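Local coordinates for ZYRO0G01672p (Zygosaccharomyces rouxii, PDB 4U8T), which binds RNA carrying N6-methyladenosine through its YTH domain, the part present here, and probably serves as a reader of methylated mRNA, at residues 42-47 with 170-175; 91-96 with 110-115. All coordinates share one frame; numbering follows the deposited sequence.

Contact 1: residues 42-47 with 170-175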
# COMPACT_ATOMS: atom_id res chain seq x y z
N SER A 42 7.50 7.12 4.81
CA SER A 42 7.64 6.15 3.75
C SER A 42 7.78 6.84 2.42
O SER A 42 8.64 6.50 1.63
CB SER A 42 6.46 5.20 3.74
OG SER A 42 6.61 4.23 2.74
N PHE A 43 6.98 7.87 2.20
CA PHE A 43 7.02 8.58 0.93
C PHE A 43 8.37 9.25 0.73
O PHE A 43 8.94 9.17 -0.33
CB PHE A 43 5.93 9.63 0.85
CG PHE A 43 6.04 10.51 -0.36
CD1 PHE A 43 5.57 10.08 -1.58
CD2 PHE A 43 6.68 11.72 -0.29
CE1 PHE A 43 5.69 10.87 -2.69
CE2 PHE A 43 6.81 12.49 -1.41
CZ PHE A 43 6.31 12.06 -2.61
N TYR A 44 8.87 9.91 1.75
CA TYR A 44 10.11 10.65 1.61
C TYR A 44 11.33 9.76 1.61
O TYR A 44 12.31 10.10 1.01
CB TYR A 44 10.22 11.73 2.70
CG TYR A 44 9.31 12.92 2.47
CD1 TYR A 44 9.48 13.74 1.36
CD2 TYR A 44 8.25 13.20 3.32
CE1 TYR A 44 8.65 14.81 1.13
CE2 TYR A 44 7.41 14.28 3.08
CZ TYR A 44 7.62 15.08 1.99
OH TYR A 44 6.81 16.13 1.74
N ASN A 45 11.25 8.60 2.23
CA ASN A 45 12.41 7.76 2.42
C ASN A 45 12.46 6.52 1.58
O ASN A 45 13.48 5.82 1.58
CB ASN A 45 12.51 7.34 3.86
CG ASN A 45 12.72 8.48 4.77
OD1 ASN A 45 13.84 8.98 4.90
ND2 ASN A 45 11.67 8.90 5.45
N GLY A 46 11.36 6.21 0.90
CA GLY A 46 11.31 5.12 -0.04
C GLY A 46 11.45 3.75 0.59
O GLY A 46 11.91 2.80 -0.04
N ILE A 47 11.04 3.63 1.84
CA ILE A 47 11.01 2.34 2.49
C ILE A 47 9.68 2.15 3.21
O ILE A 47 8.95 3.09 3.45
CB ILE A 47 12.18 2.18 3.47
CG1 ILE A 47 12.08 3.15 4.64
CG2 ILE A 47 13.50 2.37 2.78
CD1 ILE A 47 13.07 2.86 5.73
N SER A 170 -4.64 15.25 -0.31
CA SER A 170 -3.51 14.37 -0.23
C SER A 170 -2.72 14.70 1.03
O SER A 170 -2.76 15.81 1.50
CB SER A 170 -2.63 14.52 -1.47
OG SER A 170 -1.60 15.45 -1.23
N PHE A 171 -1.94 13.76 1.52
CA PHE A 171 -1.21 14.01 2.73
C PHE A 171 0.02 14.86 2.41
O PHE A 171 0.79 15.17 3.29
CB PHE A 171 -0.85 12.71 3.45
CG PHE A 171 0.04 11.78 2.68
CD1 PHE A 171 1.36 12.10 2.43
CD2 PHE A 171 -0.42 10.54 2.29
CE1 PHE A 171 2.16 11.25 1.76
CE2 PHE A 171 0.40 9.68 1.63
CZ PHE A 171 1.68 10.03 1.37
N LEU A 172 0.19 15.21 1.15
CA LEU A 172 1.26 16.07 0.72
C LEU A 172 0.81 17.50 0.51
O LEU A 172 1.46 18.25 -0.19
CB LEU A 172 1.88 15.55 -0.57
CG LEU A 172 2.79 14.34 -0.44
CD1 LEU A 172 3.30 13.93 -1.79
CD2 LEU A 172 3.95 14.69 0.45
N ASP A 173 -0.30 17.90 1.11
CA ASP A 173 -0.80 19.23 0.89
C ASP A 173 -0.22 20.22 1.90
O ASP A 173 0.24 21.28 1.52
CB ASP A 173 -2.32 19.25 0.96
CG ASP A 173 -2.94 18.42 -0.11
OD1 ASP A 173 -2.22 18.00 -1.03
OD2 ASP A 173 -4.16 18.24 -0.08
N ASP A 174 -0.21 19.87 3.18
CA ASP A 174 0.37 20.77 4.18
C ASP A 174 1.90 20.90 4.06
O ASP A 174 2.56 21.44 4.94
CB ASP A 174 -0.02 20.32 5.60
CG ASP A 174 0.38 18.89 5.90
OD1 ASP A 174 1.32 18.37 5.28
OD2 ASP A 174 -0.25 18.29 6.79
N ASP A 175 2.46 20.41 2.96
CA ASP A 175 3.87 20.64 2.64
C ASP A 175 3.98 21.51 1.39
O ASP A 175 3.93 22.74 1.47
CB ASP A 175 4.62 19.32 2.42
CG ASP A 175 4.58 18.40 3.64
OD1 ASP A 175 4.30 18.86 4.76
OD2 ASP A 175 4.86 17.20 3.47
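Phe171 brings the edge of its ring against Phe43 on helix 36-45, Phe171 CE1 lying 4.2 Å from Phe43 CB. The type I turn from Ser170 to Asp173 sets up this approach: Ser170 OG accepts from Leu172 N, an ST turn, while donating to Asp173 OD1, and Asp173 N closes the turn on Ser170 O. A large aromatic suits position 171, because beyond Phe43 its ring also lies on Leu36 and Val39 of the same helix and on Val119 of strand 111-123. Leu172 follows and straddles two aromatic residues with its forked end. Its CG stands anti to the carbonyl carbon (chi1 -76°), and from there Leu172 CD1 sits over one face of the Phe43 ring, 3.9 Å from the centroid and 22° off the normal, a CH-pi contact displaced toward CZ. The other branch, Leu172 CD2, turns to Tyr44, 4.0 Å from Tyr44 CZ. Asp175, the last modelled residue, meets Tyr44 tip to tip: Tyr44 OH donates to Asp175 OD2 over 2.8 Å, reaching the anti side of the carboxylate, 30° out of its plane. Tyrosine fits here because its ring can flank leucine while its hydroxyl extends to an acid. Lys40 pairs with Asp174 OD1 and, more weakly, with Asp175 OD1. The chemistry is thus graded, with a leucine methyl on the Phe43 face and a phenyl edge against that residue's CB, and acids meeting a phenol and an amine beyond them; the nearby lysine would help keep these clustered carboxylates ionised.

Contact 2: residues 91-96 with 110-115; sequences SNLRED and HAFKVR
Arg94 N donates to Ala111 O across 3.0 Å in a nearly straight bond, the firm antiparallel pairing between these two segments. Nearer the corner at Ser91 a side chain takes over the backbone's work: Ser91 OG accepts from Lys113 N at 2.8 Å and 171°, and donates its own hydrogen bond to Asn92 O. Serine suits this corner, being short and able to donate and accept at once. The direct Ser91 N to Lys113 O bond is weak (3.5 Å); the short strand axes, 92-94 against 111-115, lie at 127°, well away from antiparallel. Between these bonds Leu93 CD1 lies in the plane of the Phe112 ring at its edge, 3.6 Å from Phe112 CD2. The Leu93 and His110 side chains cross at about a right angle, Leu93 CG 3.9 Å from His110 CB, and beyond them Glu95 runs alongside His110, with OE2 near the imidazole edge. Arg94 and Lys113 cross with Lys113 CD over one face of the Arg94 guanidinium, offset toward its rim; the closeness of their like-charged ends is doubtful at this resolution. Farther out, Asn92 OD1 accepts from Leu93 N at 2.7 Å and bonds Ser59 OG of helix 52-63, which ties the segment to that helix. The same helix, through Asn55 and Leu58, packs on Phe112 together with Leu73 and Met89. On its other margin strand 111-123 pairs with strand 47-48, Phe112 bonding the backbone of Trp48. This bent antiparallel pairing, within a mixed sheet flanked by helices, belongs to the YTH domain, a member of the PUA clan.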
# COMPACT_ATOMS: atom_id res chain seq x y z
N SER A 91 11.97 -3.85 -3.52
CA SER A 91 12.96 -4.74 -3.00
C SER A 91 12.30 -5.77 -2.11
O SER A 91 11.15 -5.62 -1.73
CB SER A 91 14.02 -3.97 -2.24
OG SER A 91 13.69 -3.87 -0.87
N ASN A 92 13.02 -6.83 -1.82
CA ASN A 92 12.61 -7.73 -0.77
C ASN A 92 13.06 -7.10 0.53
O ASN A 92 13.64 -6.04 0.53
CB ASN A 92 13.21 -9.11 -0.97
CG ASN A 92 12.39 -10.22 -0.34
OD1 ASN A 92 11.75 -10.02 0.68
ND2 ASN A 92 12.42 -11.38 -0.94
N LEU A 93 12.78 -7.75 1.64
CA LEU A 93 13.16 -7.22 2.93
C LEU A 93 14.70 -7.19 3.02
O LEU A 93 15.38 -8.05 2.48
CB LEU A 93 12.49 -8.06 4.02
CG LEU A 93 12.09 -7.60 5.42
CD1 LEU A 93 11.14 -6.48 5.38
CD2 LEU A 93 11.43 -8.73 6.14
N ARG A 94 15.25 -6.15 3.63
CA ARG A 94 16.69 -6.00 3.78
C ARG A 94 17.01 -5.65 5.21
O ARG A 94 16.10 -5.46 6.02
CB ARG A 94 17.25 -4.92 2.86
CG ARG A 94 17.12 -5.17 1.39
CD ARG A 94 17.96 -4.18 0.63
NE ARG A 94 17.86 -4.36 -0.81
CZ ARG A 94 18.35 -3.50 -1.70
NH1 ARG A 94 18.99 -2.41 -1.30
NH2 ARG A 94 18.21 -3.74 -3.00
N GLU A 95 18.29 -5.62 5.57
CA GLU A 95 18.64 -5.27 6.95
C GLU A 95 19.45 -3.99 6.96
O GLU A 95 19.61 -3.36 8.00
CB GLU A 95 19.40 -6.37 7.67
CG GLU A 95 19.30 -6.15 9.17
CD GLU A 95 20.08 -7.14 9.99
OE1 GLU A 95 21.27 -7.34 9.71
OE2 GLU A 95 19.48 -7.72 10.92
N ASP A 96 19.90 -3.57 5.78
CA ASP A 96 20.85 -2.48 5.67
C ASP A 96 20.18 -1.16 5.35
O ASP A 96 20.81 -0.26 4.80
CB ASP A 96 21.85 -2.77 4.55
CG ASP A 96 21.18 -2.85 3.17
OD1 ASP A 96 19.95 -2.98 3.12
OD2 ASP A 96 21.85 -2.74 2.13
N HIS A 110 13.21 -4.34 10.37
CA HIS A 110 13.57 -4.56 8.99
C HIS A 110 12.64 -3.78 8.10
O HIS A 110 11.58 -3.40 8.54
CB HIS A 110 13.52 -6.04 8.66
CG HIS A 110 14.18 -6.90 9.69
ND1 HIS A 110 15.52 -6.79 9.99
CD2 HIS A 110 13.69 -7.85 10.51
CE1 HIS A 110 15.83 -7.66 10.94
NE2 HIS A 110 14.73 -8.31 11.27
N ALA A 111 13.01 -3.55 6.86
CA ALA A 111 12.15 -2.84 5.95
C ALA A 111 12.49 -3.20 4.56
O ALA A 111 13.51 -3.77 4.32
CB ALA A 111 12.27 -1.35 6.15
N PHE A 112 11.66 -2.79 3.62
CA PHE A 112 11.95 -3.02 2.23
C PHE A 112 11.75 -1.74 1.45
O PHE A 112 11.05 -0.86 1.89
CB PHE A 112 11.08 -4.13 1.66
CG PHE A 112 9.62 -4.01 2.00
CD1 PHE A 112 8.79 -3.22 1.22
CD2 PHE A 112 9.08 -4.69 3.07
CE1 PHE A 112 7.48 -3.11 1.51
CE2 PHE A 112 7.76 -4.58 3.37
CZ PHE A 112 6.95 -3.79 2.59
N LYS A 113 12.34 -1.65 0.27
CA LYS A 113 12.21 -0.46 -0.55
C LYS A 113 10.88 -0.41 -1.21
O LYS A 113 10.35 -1.42 -1.65
CB LYS A 113 13.32 -0.40 -1.60
CG LYS A 113 14.68 -0.15 -1.02
CD LYS A 113 15.76 -0.11 -2.04
CE LYS A 113 17.05 0.35 -1.37
NZ LYS A 113 18.24 0.43 -2.27
N VAL A 114 10.34 0.80 -1.30
CA VAL A 114 9.09 1.05 -1.99
C VAL A 114 9.24 2.21 -2.95
O VAL A 114 10.06 3.08 -2.76
CB VAL A 114 7.91 1.35 -1.01
CG1 VAL A 114 7.54 0.14 -0.21
CG2 VAL A 114 8.22 2.50 -0.12
N ARG A 115 8.50 2.16 -4.03
CA ARG A 115 8.44 3.26 -4.97
C ARG A 115 7.03 3.84 -5.02
O ARG A 115 6.08 3.16 -5.36
CB ARG A 115 8.98 2.78 -6.31
CG ARG A 115 10.47 3.07 -6.39
CD ARG A 115 11.30 2.21 -7.33
NE ARG A 115 10.65 1.92 -8.60
CZ ARG A 115 11.08 1.00 -9.45
NH1 ARG A 115 10.42 0.78 -10.59
NH2 ARG A 115 12.19 0.31 -9.18

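Contact 2 is built on strand 111-123, whereas contact 1 only packs against it, through Val119. Contact 2 pairs that strand with strand 82-94 and is partly buried, combining a firm backbone bond and a serine-to-backbone bond with the buried Phe112; contact 1 is a surface meeting of a helix end and the C-terminal tail, carried by side chains alone and closed by a phenol-to-carboxylate bond. Their centres lie 18 Å apart, yet they touch where the helix gives way to strand 47-48: Gly46 O probably bonds Val114 N at 2.8 Å, and Ile47 packs against Phe112 O. The segments of contact 1 are 123 positions apart in sequence, those of contact 2 only 14.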